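Local coordinates for protein-glutaminase (Chryseobacterium proteolyticum, PDB 3A54), which probably hydrolyses the side-chain amide of glutamine residues within proteins, releasing ammonia, and is present here as its proenzyme, at residues Leu45-Tyr50 against Asp154-Arg159. The protein carries 1 engineered substitution. Numbering follows the deposited sequence. Where two conformers were deposited one is given.
Sequences LTQQFY and DGCYAR. Engineered in segment 45-50: Gln-47 (natural residue Ala).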
ATOM      1  N   LEU A  45      -4.107   5.057  -1.238  1.00 12.56           N
ATOM      2  CA  LEU A  45      -4.339   3.660  -0.866  0.50 11.89           C
ATOM      3  C   LEU A  45      -3.909   2.635  -1.917  1.00 10.66           C
ATOM      4  O   LEU A  45      -3.093   1.758  -1.627  1.00 12.41           O
ATOM      5  CB  LEU A  45      -5.787   3.438  -0.423  0.50 11.57           C
ATOM      6  CG  LEU A  45      -6.050   2.165   0.376  0.50  9.22           C
ATOM      7  CD1 LEU A  45      -5.141   2.098   1.608  0.50  8.85           C
ATOM      8  CD2 LEU A  45      -7.512   2.086   0.781  0.50 10.89           C
ATOM      9  N   THR A  46      -4.449   2.730  -3.126  1.00 12.45           N
ATOM     10  CA  THR A  46      -4.039   1.795  -4.169  1.00 11.95           C
ATOM     11  C   THR A  46      -2.582   2.034  -4.570  1.00 11.24           C
ATOM     12  O   THR A  46      -2.131   3.181  -4.626  1.00 12.65           O
ATOM     13  CB  THR A  46      -4.951   1.873  -5.419  1.00 12.55           C
ATOM     14  OG1 THR A  46      -4.440   0.998  -6.432  1.00 12.84           O
ATOM     15  CG2 THR A  46      -4.996   3.285  -5.970  1.00 13.93           C
ATOM     16  N   GLN A  47      -1.847   0.954  -4.842  1.00 11.15           N
ATOM     17  CA  GLN A  47      -0.475   1.051  -5.344  1.00 11.94           C
ATOM     18  C   GLN A  47      -0.412   1.260  -6.847  1.00 12.15           C
ATOM     19  O   GLN A  47       0.662   1.461  -7.411  1.00 14.09           O
ATOM     20  CB  GLN A  47       0.290  -0.234  -5.051  1.00 14.43           C
ATOM     21  CG  GLN A  47       0.373  -0.579  -3.603  1.00 14.93           C
ATOM     22  CD  GLN A  47       1.088  -1.895  -3.381  1.00 13.37           C
ATOM     23  OE1 GLN A  47       0.450  -2.950  -3.238  1.00 13.94           O
ATOM     24  NE2 GLN A  47       2.422  -1.847  -3.349  1.00 12.17           N
ATOM     25  N   GLN A  48      -1.559   1.184  -7.501  1.00 13.45           N
ATOM     26  CA  GLN A  48      -1.533   1.184  -8.948  0.50 14.85           C
ATOM     27  C   GLN A  48      -1.379   2.561  -9.576  1.00 13.88           C
ATOM     28  O   GLN A  48      -1.870   3.565  -9.065  1.00 14.58           O
ATOM     29  CB  GLN A  48      -2.744   0.445  -9.487  0.50 16.95           C
ATOM     30  CG  GLN A  48      -2.780  -0.971  -8.960  0.50 17.72           C
ATOM     31  CD  GLN A  48      -3.857  -1.800  -9.588  0.50 19.76           C
ATOM     32  OE1 GLN A  48      -3.875  -2.001 -10.798  0.50 23.16           O
ATOM     33  NE2 GLN A  48      -4.758  -2.294  -8.772  0.50 17.71           N
ATOM     34  N   PHE A  49      -0.638   2.586 -10.681  1.00 13.31           N
ATOM     35  CA  PHE A  49      -0.534   3.785 -11.505  1.00 13.13           C
ATOM     36  C   PHE A  49      -1.653   3.785 -12.532  1.00 13.44           C
ATOM     37  O   PHE A  49      -1.984   2.747 -13.117  1.00 16.31           O
ATOM     38  CB  PHE A  49       0.785   3.843 -12.266  1.00 13.44           C
ATOM     39  CG  PHE A  49       1.945   4.343 -11.459  1.00 12.37           C
ATOM     40  CD1 PHE A  49       3.046   3.527 -11.220  1.00 14.57           C
ATOM     41  CD2 PHE A  49       1.966   5.649 -10.989  1.00 13.85           C
ATOM     42  CE1 PHE A  49       4.141   4.002 -10.504  1.00 14.60           C
ATOM     43  CE2 PHE A  49       3.053   6.122 -10.271  1.00 15.09           C
ATOM     44  CZ  PHE A  49       4.141   5.295 -10.029  1.00 15.75           C
ATOM     45  N   TYR A  50      -2.227   4.955 -12.753  1.00 13.30           N
ATOM     46  CA  TYR A  50      -3.177   5.159 -13.831  1.00 13.57           C
ATOM     47  C   TYR A  50      -2.558   6.110 -14.837  1.00 16.02           C
ATOM     48  O   TYR A  50      -1.630   6.842 -14.526  1.00 21.54           O
ATOM     49  CB  TYR A  50      -4.504   5.680 -13.277  1.00 14.19           C
ATOM     50  CG  TYR A  50      -5.159   4.630 -12.430  1.00 16.28           C
ATOM     51  CD1 TYR A  50      -4.780   4.445 -11.104  1.00 17.26           C
ATOM     52  CD2 TYR A  50      -6.111   3.773 -12.971  1.00 20.02           C
ATOM     53  CE1 TYR A  50      -5.356   3.452 -10.333  1.00 21.06           C
ATOM     54  CE2 TYR A  50      -6.694   2.788 -12.208  1.00 23.61           C
ATOM     55  CZ  TYR A  50      -6.315   2.634 -10.889  1.00 24.31           C
ATOM     56  OH  TYR A  50      -6.890   1.648 -10.127  1.00 27.62           O
ATOM     57  N   ASP A 154      -1.391  -5.374  -5.884  1.00 12.38           N
ATOM     58  CA  ASP A 154      -1.943  -4.304  -5.059  1.00 12.70           C
ATOM     59  C   ASP A 154      -2.292  -4.883  -3.703  1.00 13.25           C
ATOM     60  O   ASP A 154      -2.204  -6.101  -3.487  1.00 14.25           O
ATOM     61  CB  ASP A 154      -3.198  -3.724  -5.726  1.00 12.78           C
ATOM     62  CG  ASP A 154      -3.460  -2.262  -5.365  1.00 13.76           C
ATOM     63  OD1 ASP A 154      -4.250  -1.627  -6.090  1.00 15.68           O
ATOM     64  OD2 ASP A 154      -2.900  -1.742  -4.373  1.00 13.58           O
ATOM     65  N   GLY A 155      -2.672  -4.009  -2.778  0.50 12.49           N
ATOM     66  CA  GLY A 155      -3.128  -4.438  -1.471  0.50 12.71           C
ATOM     67  C   GLY A 155      -2.057  -4.477  -0.397  0.50 12.40           C
ATOM     68  O   GLY A 155      -2.279  -5.052   0.664  0.50 13.11           O
ATOM     69  N   CYS A 156      -0.905  -3.858  -0.660  1.00 11.37           N
ATOM     70  CA  CYS A 156       0.186  -3.843   0.325  1.00 11.87           C
ATOM     71  C   CYS A 156      -0.298  -3.377   1.691  1.00 11.57           C
ATOM     72  O   CYS A 156       0.140  -3.892   2.731  1.00 12.42           O
ATOM     73  CB  CYS A 156       1.350  -2.962  -0.142  1.00 12.96           C
ATOM     74  SG  CYS A 156       0.926  -1.224  -0.460  1.00 13.42           S
ATOM     75  N   TYR A 157      -1.197  -2.396   1.675  1.00 11.91           N
ATOM     76  CA  TYR A 157      -1.708  -1.788   2.893  1.00 12.13           C
ATOM     77  C   TYR A 157      -2.458  -2.799   3.751  1.00 12.57           C
ATOM     78  O   TYR A 157      -2.309  -2.824   4.980  1.00 12.74           O
ATOM     79  CB  TYR A 157      -2.614  -0.604   2.550  1.00 13.21           C
ATOM     80  CG  TYR A 157      -3.691  -0.906   1.518  1.00 13.50           C
ATOM     81  CD1 TYR A 157      -3.439  -0.781   0.152  1.00 14.52           C
ATOM     82  CD2 TYR A 157      -4.960  -1.309   1.916  1.00 15.42           C
ATOM     83  CE1 TYR A 157      -4.433  -1.060  -0.788  1.00 14.75           C
ATOM     84  CE2 TYR A 157      -5.958  -1.578   0.990  1.00 16.48           C
ATOM     85  CZ  TYR A 157      -5.689  -1.458  -0.353  1.00 15.52           C
ATOM     86  OH  TYR A 157      -6.693  -1.730  -1.252  1.00 19.06           O
ATOM     87  N   ALA A 158      -3.268  -3.640   3.110  1.00 12.80           N
ATOM     88  CA  ALA A 158      -4.007  -4.658   3.841  1.00 12.95           C
ATOM     89  C   ALA A 158      -3.062  -5.747   4.350  1.00 13.23           C
ATOM     90  O   ALA A 158      -3.196  -6.210   5.485  1.00 13.86           O
ATOM     91  CB  ALA A 158      -5.106  -5.261   2.965  1.00 14.13           C
ATOM     92  N   ARG A 159      -2.103  -6.155   3.521  1.00 12.69           N
ATOM     93  CA  ARG A 159      -1.151  -7.175   3.954  1.00 12.60           C
ATOM     94  C   ARG A 159      -0.368  -6.691   5.175  1.00 12.81           C
ATOM     95  O   ARG A 159      -0.163  -7.453   6.118  1.00 14.25           O
ATOM     96  CB  ARG A 159      -0.188  -7.590   2.832  1.00 12.59           C
ATOM     97  CG  ARG A 159      -0.875  -8.165   1.582  1.00 13.13           C
ATOM     98  CD  ARG A 159       0.093  -8.981   0.727  1.00 12.31           C
ATOM     99  NE  ARG A 159       1.283  -8.243   0.320  1.00 14.13           N
ATOM    100  CZ  ARG A 159       1.333  -7.418  -0.724  1.00 13.86           C
ATOM    101  NH1 ARG A 159       0.257  -7.225  -1.483  1.00 14.99           N
ATOM    102  NH2 ARG A 159       2.467  -6.804  -1.025  1.00 13.51           N
TER
HETATM  103  O   HOH W   1       1.493  -5.379  -3.345  1.00 14.63           O
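Both carboxylate oxygens of Asp-154 are taken up by the loop 45-48. Asp-154 OD1 accepts from Thr-46 OG1 at 2.7 Å on its syn side and from Gln-48 NE2 at 2.8 Å on its anti side, the latter bond lying in the amide plane of Gln-48. Thr-46 OG1 in turn accepts from the Gln-48 backbone N, closing an ST turn. Asp-154 OD2 accepts the N-H of Gln-47 N at 2.9 Å, nearly straight, and that of Gly-155 from the opposite face of the carboxylate. With CG roughly anti to the backbone N (chi1 -152°), the Asp-154 carboxylate is turned to the loop. Replacing Asp-154 by alanine would probably leave the Thr-46 hydroxyl, the Gln-48 amide and the N-H groups of Gln-47 and Gly-155 without their shared acceptor, and set the Gln-48 side chain free to turn. Gly-155 is the N-cap of the following helix. Cys-156, the cysteine of a probable Cys-His-Asp triad with His-197 and Asp-217, lies against the amide end of the extended side chain of Gln-47, an engineered residue (natural alanine). Cys-156 N donates to Gln-47 OE1 at 3.1 Å from above the carbonyl plane, while Cys-156 SG lies 3.0 Å from Gln-47 CD, a tight approach. Gln-47 thus occupies the probable catalytic site much as a glutamine substrate might; its NE2 bonds to Tyr-196 O. Tyr-157 turns one ring face to Leu-45, whose CD1 makes a CH-pi contact 3.5 Å from the ring centroid. Arg-159 NH2 gives a hydrogen bond to a water that donates to Gln-47 OE1. Helix 156-169 thereby meets the loop leading into edge strand 49-52 of the antiparallel sheet, with strand 196-205 bordering the Cys-156 site and strand 255-258 and helix 271-280 packing around Tyr-157.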